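Local coordinates for enterobactin synthetase component F-related protein (Vibrio cholerae serotype O1, PDB 4OXI) that probably activates glycine with ATP as an adenylation-domain ligase, forming glycyl-adenosine-5'-phosphate, at residues L403-S408 with E443-Y448. Sequence-based numbering, arbitrary orientation.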
loop_
_atom_site.group_PDB
_atom_site.type_symbol
_atom_site.label_atom_id
_atom_site.label_comp_id
_atom_site.label_asym_id
_atom_site.label_seq_id
_atom_site.Cartn_x
_atom_site.Cartn_y
_atom_site.Cartn_z
ATOM N N LEU A 403 -19.298 -9.919 -20.919
ATOM C CA LEU A 403 -19.058 -8.772 -20.058
ATOM C C LEU A 403 -20.394 -8.181 -19.628
ATOM O O LEU A 403 -21.264 -7.929 -20.454
ATOM C CB LEU A 403 -18.222 -7.714 -20.777
ATOM C CG LEU A 403 -17.674 -6.555 -19.932
ATOM C CD1 LEU A 403 -16.365 -6.052 -20.494
ATOM C CD2 LEU A 403 -18.655 -5.398 -19.842
ATOM N N MET A 404 -20.542 -7.943 -18.331
ATOM C CA MET A 404 -21.797 -7.463 -17.776
ATOM C C MET A 404 -21.542 -6.328 -16.770
ATOM O O MET A 404 -20.855 -6.536 -15.758
ATOM C CB MET A 404 -22.502 -8.632 -17.087
ATOM C CG MET A 404 -23.787 -8.249 -16.400
ATOM S SD MET A 404 -25.203 -8.346 -17.509
ATOM C CE MET A 404 -25.363 -10.117 -17.663
ATOM N N ARG A 405 -22.060 -5.132 -17.046
ATOM C CA ARG A 405 -21.941 -4.021 -16.095
ATOM C C ARG A 405 -22.619 -4.436 -14.786
ATOM O O ARG A 405 -23.594 -5.189 -14.799
ATOM C CB ARG A 405 -22.592 -2.738 -16.638
ATOM C CG ARG A 405 -22.095 -2.273 -18.010
ATOM C CD ARG A 405 -20.617 -1.930 -17.963
ATOM N NE ARG A 405 -20.394 -0.693 -17.222
ATOM C CZ ARG A 405 -20.165 0.482 -17.799
ATOM N NH1 ARG A 405 -20.106 0.574 -19.128
ATOM N NH2 ARG A 405 -19.984 1.561 -17.049
ATOM N N PHE A 406 -22.099 -3.959 -13.660
ATOM C CA PHE A 406 -22.587 -4.374 -12.348
ATOM C C PHE A 406 -24.068 -4.035 -12.133
ATOM O O PHE A 406 -24.812 -4.807 -11.520
ATOM C CB PHE A 406 -21.728 -3.733 -11.252
ATOM C CG PHE A 406 -22.285 -3.898 -9.867
ATOM C CD1 PHE A 406 -22.027 -5.044 -9.142
ATOM C CD2 PHE A 406 -23.064 -2.906 -9.293
ATOM C CE1 PHE A 406 -22.533 -5.206 -7.861
ATOM C CE2 PHE A 406 -23.581 -3.062 -8.011
ATOM C CZ PHE A 406 -23.311 -4.212 -7.297
ATOM N N GLU A 407 -24.478 -2.874 -12.637
ATOM C CA GLU A 407 -25.848 -2.378 -12.506
ATOM C C GLU A 407 -26.860 -3.230 -13.277
ATOM O O GLU A 407 -28.052 -3.189 -12.981
ATOM C CB GLU A 407 -25.932 -0.939 -13.019
ATOM C CG GLU A 407 -25.060 0.078 -12.262
ATOM C CD GLU A 407 -23.543 -0.041 -12.539
ATOM O OE1 GLU A 407 -23.123 -0.740 -13.501
ATOM O OE2 GLU A 407 -22.764 0.574 -11.772
ATOM N N SER A 408 -26.382 -3.981 -14.271
ATOM C CA SER A 408 -27.231 -4.833 -15.107
ATOM C C SER A 408 -27.164 -6.308 -14.708
ATOM O O SER A 408 -27.998 -7.110 -15.120
ATOM C CB SER A 408 -26.824 -4.719 -16.580
ATOM O OG SER A 408 -26.951 -3.396 -17.054
ATOM N N GLU A 443 -15.932 -0.467 -25.594
ATOM C CA GLU A 443 -16.963 0.545 -25.787
ATOM C C GLU A 443 -16.644 1.852 -25.070
ATOM O O GLU A 443 -17.399 2.303 -24.197
ATOM C CB GLU A 443 -18.333 0.006 -25.362
ATOM C CG GLU A 443 -18.767 -1.220 -26.161
ATOM C CD GLU A 443 -20.066 -1.835 -25.658
ATOM O OE1 GLU A 443 -20.671 -1.280 -24.711
ATOM O OE2 GLU A 443 -20.476 -2.879 -26.217
ATOM N N GLY A 444 -15.500 2.434 -25.415
ATOM C CA GLY A 444 -15.169 3.762 -24.938
ATOM C C GLY A 444 -14.271 3.852 -23.721
ATOM O O GLY A 444 -13.452 4.772 -23.643
ATOM N N ARG A 445 -14.416 2.927 -22.768
ATOM C CA ARG A 445 -13.630 3.022 -21.530
ATOM C C ARG A 445 -12.592 1.921 -21.312
ATOM O O ARG A 445 -12.685 0.810 -21.857
ATOM C CB ARG A 445 -14.523 3.199 -20.292
ATOM C CG ARG A 445 -15.456 2.050 -19.998
ATOM C CD ARG A 445 -16.586 2.491 -19.067
ATOM N NE ARG A 445 -16.172 2.616 -17.670
ATOM C CZ ARG A 445 -16.362 3.704 -16.924
ATOM N NH1 ARG A 445 -16.957 4.767 -17.440
ATOM N NH2 ARG A 445 -15.956 3.735 -15.662
ATOM N N LEU A 446 -11.579 2.266 -20.526
ATOM C CA LEU A 446 -10.508 1.340 -20.210
ATOM C C LEU A 446 -10.949 0.474 -19.041
ATOM O O LEU A 446 -11.386 0.999 -18.012
ATOM C CB LEU A 446 -9.230 2.105 -19.856
ATOM C CG LEU A 446 -8.029 1.234 -19.465
ATOM C CD1 LEU A 446 -7.556 0.437 -20.666
ATOM C CD2 LEU A 446 -6.889 2.076 -18.879
ATOM N N TRP A 447 -10.855 -0.845 -19.208
ATOM C CA TRP A 447 -11.154 -1.786 -18.131
ATOM C C TRP A 447 -9.897 -2.501 -17.650
ATOM O O TRP A 447 -8.942 -2.663 -18.408
ATOM C CB TRP A 447 -12.177 -2.826 -18.594
ATOM C CG TRP A 447 -13.542 -2.270 -18.758
ATOM C CD1 TRP A 447 -14.124 -1.846 -19.919
ATOM C CD2 TRP A 447 -14.512 -2.064 -17.723
ATOM N NE1 TRP A 447 -15.398 -1.396 -19.668
ATOM C CE2 TRP A 447 -15.659 -1.514 -18.329
ATOM C CE3 TRP A 447 -14.520 -2.288 -16.343
ATOM C CZ2 TRP A 447 -16.804 -1.183 -17.599
ATOM C CZ3 TRP A 447 -15.658 -1.962 -15.618
ATOM C CH2 TRP A 447 -16.785 -1.419 -16.248
ATOM N N TYR A 448 -9.905 -2.943 -16.393
ATOM C CA TYR A 448 -8.791 -3.707 -15.829
ATOM C C TYR A 448 -9.263 -5.055 -15.302
ATOM O O TYR A 448 -10.241 -5.127 -14.548
ATOM C CB TYR A 448 -8.106 -2.909 -14.707
ATOM C CG TYR A 448 -7.117 -3.692 -13.850
ATOM C CD1 TYR A 448 -5.851 -4.028 -14.327
ATOM C CD2 TYR A 448 -7.446 -4.065 -12.555
ATOM C CE1 TYR A 448 -4.957 -4.731 -13.536
ATOM C CE2 TYR A 448 -6.573 -4.762 -11.770
ATOM C CZ TYR A 448 -5.332 -5.091 -12.259
ATOM O OH TYR A 448 -4.475 -5.786 -11.451
#
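R405 of strand 403-405 meets R445 and W447 at the start of strand 445-457, but these strands are not direct neighbours: the backbone of 403-405 pairs antiparallel with 394-397, which leads through 416-419 to 445-457, so the contact is made by side chains. R405 reaches across with CG anti to its carbonyl carbon (chi1 -55°) and further bends at chi2 and chi3. Its guanidinium presents a face to the benzo edge of the W447 indole: NE lies 3.6 Å from W447 CZ2 and 3.8 Å from W447 CH2, while CZ sits near the indole plane. With the two planes 79° apart, this is an edge-on approach by the tryptophan, and the indole face does not stack on the cation. One face of that indole is instead covered near its rim by NE of R445. The aliphatic CD of R445 also touches R405, 4.0 Å from R405 NH1.

The two arginines come together at R405 NH2 and R445 NE, 4.0 Å apart, their guanidinium planes inclined by 37°. NH2 of R405 lies over a face of R445. Outside the two segments, R445 NH2 hydrogen-bonds to S420 OG, and R405 NH2 makes a weak hydrogen bond to E392 O. L403 and W447 both touch A395 and L418, on the two intervening strands. E443 OE1, 5.9 Å from R405 NH1, is too far for a salt bridge but may temper the like charges. The edge-on geometry gives R405 mainly van der Waals contact, with little cation-pi gain expected, while the neutral oxygen acceptors probably ease the proximity of the two cations.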